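Local atomic coordinates of Di-haem cytochrome c peroxidase family protein (Burkholderia thailandensis E264, PDB entry 6NX0), a protein that binds two covalently attached c-type hemes and probably acts as a peroxidase of the diheme cytochrome c peroxidase family, with a likely role in electron transfer. Residues 60-65 / 80-85; 75-80 / 355-360; 102-107 / 231-236; 107-112 / 254-259. All coordinates share one frame; numbering follows the deposited sequence.

Interaction 1: residues 60-65 / 80-85; sequences PTTVLL and GTPQVA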
loop_
_atom_site.group_PDB
_atom_site.type_symbol
_atom_site.label_atom_id
_atom_site.label_comp_id
_atom_site.label_asym_id
_atom_site.label_seq_id
_atom_site.Cartn_x
_atom_site.Cartn_y
_atom_site.Cartn_z
ATOM N N PRO A 60 2.756 15.070 -27.315
ATOM C CA PRO A 60 2.537 13.746 -26.718
ATOM C C PRO A 60 1.998 13.813 -25.299
ATOM O O PRO A 60 2.520 14.590 -24.509
ATOM C CB PRO A 60 3.935 13.125 -26.720
ATOM C CG PRO A 60 4.859 14.276 -26.633
ATOM C CD PRO A 60 4.190 15.416 -27.360
ATOM N N THR A 61 0.988 12.999 -24.997
ATOM C CA THR A 61 0.348 13.029 -23.694
ATOM C C THR A 61 0.099 11.615 -23.188
ATOM O O THR A 61 0.075 10.645 -23.950
ATOM C CB THR A 61 -0.988 13.775 -23.738
ATOM O OG1 THR A 61 -1.880 13.103 -24.641
ATOM C CG2 THR A 61 -0.778 15.208 -24.174
ATOM N N THR A 62 -0.128 11.522 -21.880
ATOM C CA THR A 62 -0.465 10.262 -21.248
ATOM C C THR A 62 -1.480 10.545 -20.148
ATOM O O THR A 62 -1.494 11.637 -19.568
ATOM C CB THR A 62 0.815 9.577 -20.712
ATOM O OG1 THR A 62 0.556 8.190 -20.471
ATOM C CG2 THR A 62 1.324 10.247 -19.461
ATOM N N VAL A 63 -2.344 9.568 -19.887
ATOM C CA VAL A 63 -3.352 9.672 -18.831
ATOM C C VAL A 63 -2.919 8.773 -17.678
ATOM O O VAL A 63 -2.852 7.547 -17.834
ATOM C CB VAL A 63 -4.747 9.281 -19.331
ATOM C CG1 VAL A 63 -5.754 9.380 -18.210
ATOM C CG2 VAL A 63 -5.168 10.187 -20.504
ATOM N N LEU A 64 -2.652 9.387 -16.526
ATOM C CA LEU A 64 -2.084 8.666 -15.385
ATOM C C LEU A 64 -3.118 8.201 -14.361
ATOM O O LEU A 64 -2.824 7.277 -13.595
ATOM C CB LEU A 64 -1.047 9.535 -14.681
ATOM C CG LEU A 64 0.179 9.883 -15.531
ATOM C CD1 LEU A 64 1.079 10.841 -14.785
ATOM C CD2 LEU A 64 0.930 8.616 -15.950
ATOM N N LEU A 65 -4.292 8.828 -14.308
ATOM C CA LEU A 65 -5.431 8.421 -13.491
ATOM C C LEU A 65 -6.695 8.401 -14.337
ATOM O O LEU A 65 -6.819 9.195 -15.274
ATOM C CB LEU A 65 -5.652 9.375 -12.314
ATOM C CG LEU A 65 -4.691 9.236 -11.132
ATOM C CD1 LEU A 65 -4.892 10.357 -10.124
ATOM C CD2 LEU A 65 -4.862 7.882 -10.483
ATOM N N GLY A 80 9.393 2.525 -21.596
ATOM C CA GLY A 80 8.137 3.227 -21.745
ATOM C C GLY A 80 7.522 3.807 -20.493
ATOM O O GLY A 80 6.296 3.941 -20.434
ATOM N N THR A 81 8.318 4.183 -19.501
ATOM C CA THR A 81 7.770 4.904 -18.355
ATOM C C THR A 81 7.775 6.402 -18.649
ATOM O O THR A 81 8.854 6.982 -18.831
ATOM C CB THR A 81 8.566 4.612 -17.100
ATOM O OG1 THR A 81 8.508 3.203 -16.838
ATOM C CG2 THR A 81 7.992 5.395 -15.887
ATOM N N PRO A 82 6.622 7.068 -18.690
ATOM C CA PRO A 82 6.622 8.478 -19.086
ATOM C C PRO A 82 7.140 9.386 -17.986
ATOM O O PRO A 82 6.843 9.207 -16.798
ATOM C CB PRO A 82 5.141 8.757 -19.390
ATOM C CG PRO A 82 4.386 7.794 -18.566
ATOM C CD PRO A 82 5.259 6.558 -18.454
ATOM N N GLN A 83 7.942 10.366 -18.382
ATOM C CA GLN A 83 8.243 11.499 -17.535
ATOM C C GLN A 83 7.276 12.615 -17.909
ATOM O O GLN A 83 7.069 12.885 -19.097
ATOM C CB GLN A 83 9.687 11.974 -17.693
ATOM C CG GLN A 83 10.015 13.153 -16.794
ATOM C CD GLN A 83 11.438 13.635 -16.937
ATOM O OE1 GLN A 83 12.277 12.956 -17.538
ATOM N NE2 GLN A 83 11.722 14.811 -16.385
ATOM N N VAL A 84 6.657 13.227 -16.907
ATOM C CA VAL A 84 5.630 14.226 -17.164
ATOM C C VAL A 84 6.077 15.571 -16.620
ATOM O O VAL A 84 6.943 15.678 -15.744
ATOM C CB VAL A 84 4.264 13.836 -16.569
ATOM C CG1 VAL A 84 3.702 12.634 -17.296
ATOM C CG2 VAL A 84 4.399 13.567 -15.077
ATOM N N ALA A 85 5.426 16.619 -17.140
ATOM C CA ALA A 85 5.810 17.992 -16.842
ATOM C C ALA A 85 5.211 18.542 -15.551
ATOM O O ALA A 85 5.744 19.515 -15.011
ATOM C CB ALA A 85 5.400 18.893 -18.009
#

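Interaction 2: residues 75-80 / 355-360; sequences DTIGRG and LRWPEP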
loop_
_atom_site.group_PDB
_atom_site.type_symbol
_atom_site.label_atom_id
_atom_site.label_comp_id
_atom_site.label_asym_id
_atom_site.label_seq_id
_atom_site.Cartn_x
_atom_site.Cartn_y
_atom_site.Cartn_z
ATOM N N ASP A 75 9.532 12.928 -21.780
ATOM C CA ASP A 75 10.564 11.932 -22.043
ATOM C C ASP A 75 10.005 10.550 -21.725
ATOM O O ASP A 75 8.937 10.412 -21.121
ATOM C CB ASP A 75 11.823 12.218 -21.219
ATOM C CG ASP A 75 13.064 11.504 -21.762
ATOM O OD1 ASP A 75 12.981 10.869 -22.838
ATOM O OD2 ASP A 75 14.123 11.568 -21.100
ATOM N N THR A 76 10.744 9.527 -22.145
ATOM C CA THR A 76 10.441 8.138 -21.832
ATOM C C THR A 76 11.639 7.526 -21.118
ATOM O O THR A 76 12.779 7.675 -21.572
ATOM C CB THR A 76 10.111 7.348 -23.095
ATOM O OG1 THR A 76 8.887 7.835 -23.663
ATOM C CG2 THR A 76 9.957 5.883 -22.775
ATOM N N ILE A 77 11.386 6.855 -19.994
ATOM C CA ILE A 77 12.440 6.245 -19.183
ATOM C C ILE A 77 12.291 4.733 -19.303
ATOM O O ILE A 77 11.222 4.185 -19.006
ATOM C CB ILE A 77 12.365 6.706 -17.719
ATOM C CG1 ILE A 77 12.252 8.232 -17.644
ATOM C CG2 ILE A 77 13.585 6.238 -16.929
ATOM C CD1 ILE A 77 13.322 8.966 -18.412
ATOM N N GLY A 78 13.356 4.061 -19.759
ATOM C CA GLY A 78 13.348 2.618 -19.932
ATOM C C GLY A 78 12.358 2.142 -20.983
ATOM O O GLY A 78 12.128 2.798 -22.001
ATOM N N ARG A 79 11.777 0.957 -20.740
ATOM C CA ARG A 79 10.670 0.438 -21.542
ATOM C C ARG A 79 9.396 1.241 -21.283
ATOM O O ARG A 79 8.420 0.700 -20.750
ATOM C CB ARG A 79 10.344 -1.033 -21.231
ATOM C CG ARG A 79 11.480 -2.056 -21.175
ATOM C CD ARG A 79 10.857 -3.415 -20.820
ATOM N NE ARG A 79 11.815 -4.451 -20.432
ATOM C CZ ARG A 79 12.557 -5.135 -21.295
ATOM N NH1 ARG A 79 12.472 -4.875 -22.597
ATOM N NH2 ARG A 79 13.395 -6.066 -20.858
ATOM N N GLY A 80 9.393 2.525 -21.596
ATOM C CA GLY A 80 8.137 3.227 -21.745
ATOM C C GLY A 80 7.522 3.807 -20.493
ATOM O O GLY A 80 6.296 3.941 -20.434
ATOM N N LEU A 355 12.024 -2.719 -15.959
ATOM C CA LEU A 355 11.580 -1.661 -16.852
ATOM C C LEU A 355 12.748 -0.971 -17.548
ATOM O O LEU A 355 12.548 0.028 -18.243
ATOM C CB LEU A 355 10.745 -0.630 -16.068
ATOM C CG LEU A 355 9.510 -1.189 -15.354
ATOM C CD1 LEU A 355 8.816 -0.094 -14.561
ATOM C CD2 LEU A 355 8.539 -1.832 -16.317
ATOM N N ARG A 356 13.968 -1.479 -17.355
ATOM C CA ARG A 356 15.184 -0.908 -17.926
ATOM C C ARG A 356 15.365 0.566 -17.578
ATOM O O ARG A 356 15.925 1.339 -18.351
ATOM C CB ARG A 356 15.211 -1.129 -19.444
ATOM C CG ARG A 356 15.385 -2.593 -19.806
ATOM C CD ARG A 356 15.507 -2.848 -21.317
ATOM N NE ARG A 356 16.659 -2.195 -21.950
ATOM C CZ ARG A 356 17.866 -2.747 -22.111
ATOM N NH1 ARG A 356 18.125 -3.966 -21.661
ATOM N NH2 ARG A 356 18.835 -2.066 -22.716
ATOM N N TRP A 357 14.935 0.974 -16.383
ATOM C CA TRP A 357 15.275 2.296 -15.908
ATOM C C TRP A 357 16.789 2.399 -15.739
ATOM O O TRP A 357 17.434 1.431 -15.337
ATOM C CB TRP A 357 14.622 2.574 -14.562
ATOM C CG TRP A 357 13.142 2.683 -14.572
ATOM C CD1 TRP A 357 12.304 2.620 -15.643
ATOM C CD2 TRP A 357 12.321 2.906 -13.428
ATOM N NE1 TRP A 357 10.996 2.788 -15.237
ATOM C CE2 TRP A 357 10.991 2.966 -13.875
ATOM C CE3 TRP A 357 12.587 3.067 -12.061
ATOM C CZ2 TRP A 357 9.925 3.166 -13.004
ATOM C CZ3 TRP A 357 11.521 3.271 -11.205
ATOM C CH2 TRP A 357 10.218 3.320 -11.687
ATOM N N PRO A 358 17.368 3.577 -15.957
ATOM C CA PRO A 358 18.824 3.709 -15.829
ATOM C C PRO A 358 19.308 3.485 -14.399
ATOM O O PRO A 358 18.689 3.931 -13.434
ATOM C CB PRO A 358 19.091 5.146 -16.301
ATOM C CG PRO A 358 17.808 5.857 -16.137
ATOM C CD PRO A 358 16.728 4.838 -16.376
ATOM N N GLU A 359 20.419 2.770 -14.274
ATOM C CA GLU A 359 21.069 2.541 -12.989
ATOM C C GLU A 359 20.070 2.060 -11.931
ATOM O O GLU A 359 19.896 2.701 -10.890
ATOM C CB GLU A 359 21.785 3.805 -12.535
ATOM C CG GLU A 359 22.977 4.092 -13.410
ATOM C CD GLU A 359 23.956 2.949 -13.377
ATOM O OE1 GLU A 359 23.957 2.210 -12.370
ATOM O OE2 GLU A 359 24.692 2.787 -14.354
ATOM N N PRO A 360 19.455 0.905 -12.147
ATOM C CA PRO A 360 18.314 0.521 -11.308
ATOM C C PRO A 360 18.664 0.298 -9.852
ATOM O O PRO A 360 17.775 0.428 -9.002
ATOM C CB PRO A 360 17.813 -0.766 -11.982
ATOM C CG PRO A 360 18.973 -1.252 -12.839
ATOM C CD PRO A 360 19.696 -0.033 -13.260
#

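Interaction 3: residues 102-107 / 231-236; sequences AALGKR and AALAGR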
loop_
_atom_site.group_PDB
_atom_site.type_symbol
_atom_site.label_atom_id
_atom_site.label_comp_id
_atom_site.label_asym_id
_atom_site.label_seq_id
_atom_site.Cartn_x
_atom_site.Cartn_y
_atom_site.Cartn_z
ATOM N N ALA A 102 -18.812 -2.915 -12.074
ATOM C CA ALA A 102 -18.295 -2.896 -10.711
ATOM C C ALA A 102 -18.863 -4.058 -9.911
ATOM O O ALA A 102 -18.168 -4.648 -9.074
ATOM C CB ALA A 102 -18.639 -1.558 -10.050
ATOM N N ALA A 103 -20.127 -4.410 -10.161
ATOM C CA ALA A 103 -20.722 -5.531 -9.443
ATOM C C ALA A 103 -20.069 -6.849 -9.843
ATOM O O ALA A 103 -19.903 -7.747 -9.010
ATOM C CB ALA A 103 -22.224 -5.575 -9.693
ATOM N N LEU A 104 -19.698 -6.993 -11.117
ATOM C CA LEU A 104 -18.972 -8.183 -11.546
ATOM C C LEU A 104 -17.599 -8.260 -10.877
ATOM O O LEU A 104 -17.154 -9.331 -10.449
ATOM C CB LEU A 104 -18.826 -8.167 -13.063
ATOM C CG LEU A 104 -18.335 -9.414 -13.758
ATOM C CD1 LEU A 104 -19.132 -10.630 -13.352
ATOM C CD2 LEU A 104 -18.492 -9.129 -15.257
ATOM N N GLY A 105 -16.926 -7.122 -10.760
ATOM C CA GLY A 105 -15.665 -7.100 -10.038
ATOM C C GLY A 105 -15.819 -7.514 -8.588
ATOM O O GLY A 105 -14.981 -8.246 -8.050
ATOM N N LYS A 106 -16.886 -7.045 -7.933
ATOM C CA LYS A 106 -17.133 -7.424 -6.546
ATOM C C LYS A 106 -17.420 -8.917 -6.439
ATOM O O LYS A 106 -16.962 -9.586 -5.502
ATOM C CB LYS A 106 -18.288 -6.599 -5.981
ATOM C CG LYS A 106 -18.456 -6.743 -4.477
ATOM C CD LYS A 106 -19.579 -5.845 -3.922
ATOM C CE LYS A 106 -19.656 -5.936 -2.406
ATOM N NZ LYS A 106 -20.820 -5.143 -1.890
ATOM N N ARG A 107 -18.146 -9.466 -7.412
ATOM C CA ARG A 107 -18.373 -10.905 -7.454
ATOM C C ARG A 107 -17.057 -11.671 -7.496
ATOM O O ARG A 107 -16.873 -12.642 -6.758
ATOM C CB ARG A 107 -19.255 -11.242 -8.668
ATOM C CG ARG A 107 -19.573 -12.670 -8.797
ATOM C CD ARG A 107 -20.499 -12.928 -9.969
ATOM N NE ARG A 107 -20.706 -14.360 -10.045
ATOM C CZ ARG A 107 -21.721 -14.958 -10.662
ATOM N NH1 ARG A 107 -22.630 -14.240 -11.307
ATOM N NH2 ARG A 107 -21.801 -16.278 -10.625
ATOM N N ALA A 231 -19.929 -17.988 -16.691
ATOM C CA ALA A 231 -21.068 -17.610 -17.523
ATOM C C ALA A 231 -21.294 -16.105 -17.506
ATOM O O ALA A 231 -21.601 -15.504 -18.542
ATOM C CB ALA A 231 -22.327 -18.363 -17.046
ATOM N N ALA A 232 -21.183 -15.483 -16.330
ATOM C CA ALA A 232 -21.321 -14.046 -16.220
ATOM C C ALA A 232 -20.250 -13.328 -17.020
ATOM O O ALA A 232 -20.538 -12.360 -17.735
ATOM C CB ALA A 232 -21.263 -13.638 -14.749
ATOM N N LEU A 233 -19.003 -13.802 -16.940
ATOM C CA LEU A 233 -17.945 -13.172 -17.714
ATOM C C LEU A 233 -18.164 -13.360 -19.207
ATOM O O LEU A 233 -17.973 -12.425 -19.990
ATOM C CB LEU A 233 -16.572 -13.724 -17.297
ATOM C CG LEU A 233 -16.160 -13.342 -15.872
ATOM C CD1 LEU A 233 -15.039 -14.249 -15.400
ATOM C CD2 LEU A 233 -15.711 -11.898 -15.753
ATOM N N ALA A 234 -18.532 -14.571 -19.622
ATOM C CA ALA A 234 -18.800 -14.830 -21.033
ATOM C C ALA A 234 -19.978 -14.009 -21.529
ATOM O O ALA A 234 -19.972 -13.525 -22.665
ATOM C CB ALA A 234 -19.048 -16.319 -21.230
ATOM N N GLY A 235 -20.998 -13.832 -20.688
ATOM C CA GLY A 235 -22.147 -13.025 -21.094
ATOM C C GLY A 235 -21.761 -11.597 -21.417
ATOM O O GLY A 235 -22.276 -10.997 -22.371
ATOM N N ARG A 236 -20.842 -11.035 -20.641
ATOM C CA ARG A 236 -20.401 -9.660 -20.796
ATOM C C ARG A 236 -19.285 -9.520 -21.825
ATOM O O ARG A 236 -19.275 -8.562 -22.607
ATOM C CB ARG A 236 -19.944 -9.129 -19.435
ATOM C CG ARG A 236 -19.277 -7.772 -19.425
ATOM C CD ARG A 236 -20.273 -6.667 -19.563
ATOM N NE ARG A 236 -19.592 -5.379 -19.620
ATOM C CZ ARG A 236 -19.837 -4.350 -18.815
ATOM N NH1 ARG A 236 -19.141 -3.237 -18.975
ATOM N NH2 ARG A 236 -20.771 -4.409 -17.872
#

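Interaction 4: residues 107-112 / 254-259; sequences RVFFDP and EAMQAY. With HEC (heme c), chain B.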
loop_
_atom_site.group_PDB
_atom_site.type_symbol
_atom_site.label_atom_id
_atom_site.label_comp_id
_atom_site.label_asym_id
_atom_site.label_seq_id
_atom_site.Cartn_x
_atom_site.Cartn_y
_atom_site.Cartn_z
ATOM N N ARG A 107 -18.146 -9.466 -7.412
ATOM C CA ARG A 107 -18.373 -10.905 -7.454
ATOM C C ARG A 107 -17.057 -11.671 -7.496
ATOM O O ARG A 107 -16.873 -12.642 -6.758
ATOM C CB ARG A 107 -19.255 -11.242 -8.668
ATOM C CG ARG A 107 -19.573 -12.670 -8.797
ATOM C CD ARG A 107 -20.499 -12.928 -9.969
ATOM N NE ARG A 107 -20.706 -14.360 -10.045
ATOM C CZ ARG A 107 -21.721 -14.958 -10.662
ATOM N NH1 ARG A 107 -22.630 -14.240 -11.307
ATOM N NH2 ARG A 107 -21.801 -16.278 -10.625
ATOM N N VAL A 108 -16.130 -11.247 -8.358
ATOM C CA VAL A 108 -14.800 -11.853 -8.426
ATOM C C VAL A 108 -14.094 -11.722 -7.086
ATOM O O VAL A 108 -13.478 -12.672 -6.585
ATOM C CB VAL A 108 -13.979 -11.191 -9.556
ATOM C CG1 VAL A 108 -12.551 -11.662 -9.540
ATOM C CG2 VAL A 108 -14.636 -11.461 -10.926
ATOM N N PHE A 109 -14.159 -10.528 -6.494
ATOM C CA PHE A 109 -13.422 -10.253 -5.262
ATOM C C PHE A 109 -13.786 -11.196 -4.132
ATOM O O PHE A 109 -12.931 -11.541 -3.306
ATOM C CB PHE A 109 -13.690 -8.817 -4.836
ATOM C CG PHE A 109 -12.731 -8.282 -3.802
ATOM C CD1 PHE A 109 -12.986 -8.429 -2.453
ATOM C CD2 PHE A 109 -11.581 -7.643 -4.194
ATOM C CE1 PHE A 109 -12.109 -7.912 -1.513
ATOM C CE2 PHE A 109 -10.694 -7.118 -3.261
ATOM C CZ PHE A 109 -10.956 -7.258 -1.929
ATOM N N PHE A 110 -15.039 -11.633 -4.071
ATOM C CA PHE A 110 -15.509 -12.462 -2.975
ATOM C C PHE A 110 -15.654 -13.937 -3.342
ATOM O O PHE A 110 -16.145 -14.717 -2.515
ATOM C CB PHE A 110 -16.840 -11.891 -2.447
ATOM C CG PHE A 110 -16.652 -10.641 -1.651
ATOM C CD1 PHE A 110 -16.296 -10.713 -0.318
ATOM C CD2 PHE A 110 -16.755 -9.398 -2.246
ATOM C CE1 PHE A 110 -16.082 -9.548 0.429
ATOM C CE2 PHE A 110 -16.535 -8.241 -1.524
ATOM C CZ PHE A 110 -16.197 -8.312 -0.181
ATOM N N ASP A 111 -15.166 -14.354 -4.522
ATOM C CA ASP A 111 -15.346 -15.726 -4.986
ATOM C C ASP A 111 -14.267 -16.639 -4.411
ATOM O O ASP A 111 -13.103 -16.526 -4.808
ATOM C CB ASP A 111 -15.331 -15.766 -6.502
ATOM C CG ASP A 111 -15.748 -17.107 -7.058
ATOM O OD1 ASP A 111 -15.623 -18.132 -6.348
ATOM O OD2 ASP A 111 -16.205 -17.141 -8.217
ATOM N N PRO A 112 -14.596 -17.548 -3.492
ATOM C CA PRO A 112 -13.575 -18.408 -2.873
ATOM C C PRO A 112 -13.147 -19.576 -3.746
ATOM O O PRO A 112 -12.276 -20.349 -3.344
ATOM C CB PRO A 112 -14.284 -18.901 -1.602
ATOM C CG PRO A 112 -15.742 -18.989 -2.037
ATOM C CD PRO A 112 -15.959 -17.864 -3.005
ATOM N N GLU A 254 -10.347 -6.087 -15.887
ATOM C CA GLU A 254 -11.260 -4.990 -16.202
ATOM C C GLU A 254 -12.371 -4.894 -15.170
ATOM O O GLU A 254 -12.732 -3.798 -14.735
ATOM C CB GLU A 254 -11.890 -5.183 -17.585
ATOM C CG GLU A 254 -11.002 -4.968 -18.760
ATOM C CD GLU A 254 -11.823 -5.014 -20.062
ATOM O OE1 GLU A 254 -11.475 -5.803 -20.961
ATOM O OE2 GLU A 254 -12.839 -4.282 -20.149
ATOM N N ALA A 255 -12.949 -6.039 -14.798
ATOM C CA ALA A 255 -14.029 -6.046 -13.821
ATOM C C ALA A 255 -13.523 -5.572 -12.474
ATOM O O ALA A 255 -14.168 -4.763 -11.799
ATOM C CB ALA A 255 -14.623 -7.458 -13.711
ATOM N N MET A 256 -12.350 -6.048 -12.087
ATOM C CA MET A 256 -11.809 -5.668 -10.783
ATOM C C MET A 256 -11.491 -4.181 -10.722
ATOM O O MET A 256 -11.727 -3.529 -9.704
ATOM C CB MET A 256 -10.556 -6.486 -10.502
ATOM C CG MET A 256 -10.038 -6.347 -9.069
ATOM S SD MET A 256 -11.268 -6.723 -7.798
ATOM C CE MET A 256 -11.432 -8.465 -8.114
ATOM N N GLN A 257 -10.906 -3.637 -11.793
ATOM C CA GLN A 257 -10.642 -2.208 -11.860
ATOM C C GLN A 257 -11.916 -1.404 -11.623
ATOM O O GLN A 257 -11.919 -0.437 -10.857
ATOM C CB GLN A 257 -10.017 -1.894 -13.221
ATOM C CG GLN A 257 -9.302 -0.576 -13.324
ATOM C CD GLN A 257 -8.406 -0.565 -14.562
ATOM O OE1 GLN A 257 -7.211 -0.934 -14.514
ATOM N NE2 GLN A 257 -8.998 -0.203 -15.694
ATOM N N ALA A 258 -13.028 -1.813 -12.233
ATOM C CA ALA A 258 -14.278 -1.095 -12.024
ATOM C C ALA A 258 -14.713 -1.150 -10.568
ATOM O O ALA A 258 -15.188 -0.154 -10.020
ATOM C CB ALA A 258 -15.373 -1.663 -12.924
ATOM N N TYR A 259 -14.594 -2.321 -9.927
ATOM C CA TYR A 259 -14.999 -2.409 -8.529
ATOM C C TYR A 259 -14.111 -1.540 -7.655
ATOM O O TYR A 259 -14.603 -0.758 -6.830
ATOM C CB TYR A 259 -14.977 -3.861 -8.044
ATOM C CG TYR A 259 -15.202 -4.034 -6.546
ATOM C CD1 TYR A 259 -16.260 -3.424 -5.901
ATOM C CD2 TYR A 259 -14.363 -4.844 -5.799
ATOM C CE1 TYR A 259 -16.478 -3.621 -4.544
ATOM C CE2 TYR A 259 -14.563 -5.035 -4.461
ATOM C CZ TYR A 259 -15.622 -4.419 -3.827
ATOM O OH TYR A 259 -15.842 -4.624 -2.478
HETATM FE FE HEC B . -3.986 -8.324 -2.641
HETATM C CHA HEC B . -1.595 -5.819 -2.753
HETATM C CHB HEC B . -5.850 -6.627 -4.915
HETATM C CHC HEC B . -5.828 -11.158 -3.278
HETATM C CHD HEC B . -2.029 -10.139 -0.463
HETATM N NA HEC B . -3.801 -6.526 -3.565
HETATM C C1A HEC B . -2.730 -5.657 -3.504
HETATM C C2A HEC B . -3.025 -4.511 -4.318
HETATM C C3A HEC B . -4.252 -4.691 -4.827
HETATM C C4A HEC B . -4.722 -5.998 -4.445
HETATM C CMA HEC B . -4.967 -3.793 -5.830
HETATM C CAA HEC B . -2.079 -3.317 -4.542
HETATM C CBA HEC B . -2.413 -2.192 -3.579
HETATM C CGA HEC B . -1.432 -1.051 -3.628
HETATM O O1A HEC B . -1.756 -0.015 -2.976
HETATM O O2A HEC B . -0.301 -1.226 -4.178
HETATM N NB HEC B . -5.520 -8.828 -3.869
HETATM C C1B HEC B . -6.136 -7.960 -4.761
HETATM C C2B HEC B . -7.166 -8.690 -5.449
HETATM C C3B HEC B . -7.101 -9.974 -5.080
HETATM C C4B HEC B . -6.091 -10.068 -4.053
HETATM C CMB HEC B . -8.103 -8.068 -6.490
HETATM C CAB HEC B . -7.999 -11.152 -5.508
HETATM C CBB HEC B . -7.749 -11.477 -7.001
HETATM N NC HEC B . -3.948 -10.251 -1.982
HETATM C C1C HEC B . -4.842 -11.250 -2.344
HETATM C C2C HEC B . -4.655 -12.339 -1.412
HETATM C C3C HEC B . -3.632 -12.069 -0.597
HETATM C C4C HEC B . -3.145 -10.756 -0.967
HETATM C CMC HEC B . -5.591 -13.555 -1.320
HETATM C CAC HEC B . -3.298 -12.763 0.736
HETATM C CBC HEC B . -2.758 -14.182 0.518
HETATM N ND HEC B . -2.195 -8.005 -1.742
HETATM C C1D HEC B . -1.580 -8.900 -0.844
HETATM C C2D HEC B . -0.289 -8.366 -0.494
HETATM C C3D HEC B . -0.129 -7.090 -1.240
HETATM C C4D HEC B . -1.344 -6.917 -1.989
HETATM C CMD HEC B . 0.752 -9.057 0.365
HETATM C CAD HEC B . 1.100 -6.163 -1.242
HETATM C CBD HEC B . 2.168 -6.863 -2.051
HETATM C CGD HEC B . 3.297 -5.943 -2.481
HETATM O O1D HEC B . 3.261 -4.745 -2.125
HETATM O O2D HEC B . 4.247 -6.490 -3.111
HETATM O O HOH W 1 -2.602 -9.055 -4.172
#

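Interaction 1: residues 60-65 / 80-85
The methyl CG2 of T62 lies against P82 and V84 at once. It sits 4.0 Å from P82 CG and 4.0 Å from V84 CG1, and the T62 side chain crosses both partners at about a right angle. The T62 hydroxyl OG1 is anti to the backbone N (chi1 -162°). This leaves CG2 between the backbone N and the carbonyl carbon, facing the proline ring. The polar end is used elsewhere: OG1 is hydrogen-bonded to R171. Strands 61-62 and 81-84 are the outer strands of a three-stranded antiparallel sheet, with strand 71-77 between them. The two outer strands therefore meet through side chains over the middle strand, and T62 CA stays 7.6 Å from P82 CA. L64, just after strand 61-62, extends the apolar contact. Its CD1 reaches V84 CG1 tip to tip at 4.0 Å, while CD2 lies more loosely by P82 CG, 4.4 Å away. Strand 173-175 lies close by, where H173 touches both L64 and V84.

Interaction 2: residues 75-80 / 355-360
The carbonyl O of L355 receives the backbone N-H of R79. R79 N donates to L355 O at 2.8 Å with an N-H...O angle of 156°, the donor tilted 34° from the carbonyl plane. G78 CA lies 3.2 Å from L355 O in a CA-H...O contact, and 3.3 Å from R356 O. Beyond this, I77 CG2 packs tightly on P358 CD at 3.5 Å and also meets W357 CD1 at 4.0 Å. I77 crosses both rings at about a right angle. Farther along the turn, R356 CD lies over the centre of one face of the R79 guanidinium, 3.7 Å above its plane. The guanidinium planes are turned 57° apart, and R79 NH1 stays 5.0 Å from R356 NE, so the face contact is made by a methylene and not by the second charged group. R79 NE is held by K354 O, and W357 NE1 by T81 OG1. The contact joins the turn between strands 71-77 and 81-84 to the end of helix 348-354, which closes in a Schellman motif with R356 as its C-prime residue.

Interaction 3: residues 102-107 / 231-236
L104 has CG anti to the backbone N (chi1 -169°), which sends its branch point toward helix 228-237. There the two methyls part. CD1 meets A232 CB at 3.9 Å, and CD2 meets L233 CD2 at 4.0 Å. L233 has CG anti to its carbonyl carbon (chi1 -67°), and its CD2 comes up to L104. The two leucine side chains cross obliquely. The helices run nearly antiparallel, at 154° between their directions, and the axes of segments 102-107 and 231-236 come no closer than 11.4 Å. This is a wide spacing for a helix pair, bridged by the leucine at its middle; both helices belong to the region assigned to the diheme cytochrome c peroxidase family. R107, one turn after L104, lies extended from CG to NE, and its NH1 comes to 3.8 Å from A232 CB. The small alanine methyl thus meets both a leucine and an arginine. R236 CB lies at the other flank, 4.4 Å from L104 CD2. Deeper in, L233 also touches M248 and L252 of helix 245-260.

Interaction 4: residues 107-112 / 254-259
F109 turns a face to Y259 and an edge to M256. The Y259 edge comes over the F109 face with CE2 3.8 Å from F109 CG. This is an offset edge-to-face pair, with ring centroids 5.5 Å apart and planes at 67°. M256 SD lies in the plane of the F109 ring, 3.7 Å from CD2, which makes a Met-aromatic contact at the edge. The methionine is bent at chi2 (55°) and chi3 (68°), and the bends carry SD and CE to its neighbours: CE reaches V108 CG1 at 3.7 Å. F110 lies beside this group. F109 CD1 sits over one F110 face, offset toward the rim, while Y259 OH meets the F110 edge 3.8 Å from CE2. M256 also touches the heme, with CG 3.7 Å from the methyl CMB. F109 packs on C122, which binds this heme covalently, and on H126, an axial ligand of its iron. Helices 99-109 and 245-260 thus form part of the apolar wall of a heme c pocket.

Interactions 1 and 4 are buried, whereas interactions 2 and 3 lie at the surface. Interactions 1 and 2 share the sheet of strands 61-62, 71-77 and 81-84. They touch directly, through Q83 N to D75 O and T81 OG1 to W357 NE1, and have G80 in common. Interactions 3 and 4 both use helix 99-109 and share R107. Their centres are 8 Å apart, against 31 Å between the centres of interactions 1 and 3. The chemistry follows the place. Interaction 1 is purely aliphatic, and interaction 4 adds aromatic rings and sulfur beside a heme. Interaction 3 is mostly leucine and alanine methyls, with arginines at its margin. In interaction 2 a backbone hydrogen bond links the segments, beside apolar and arginine contacts.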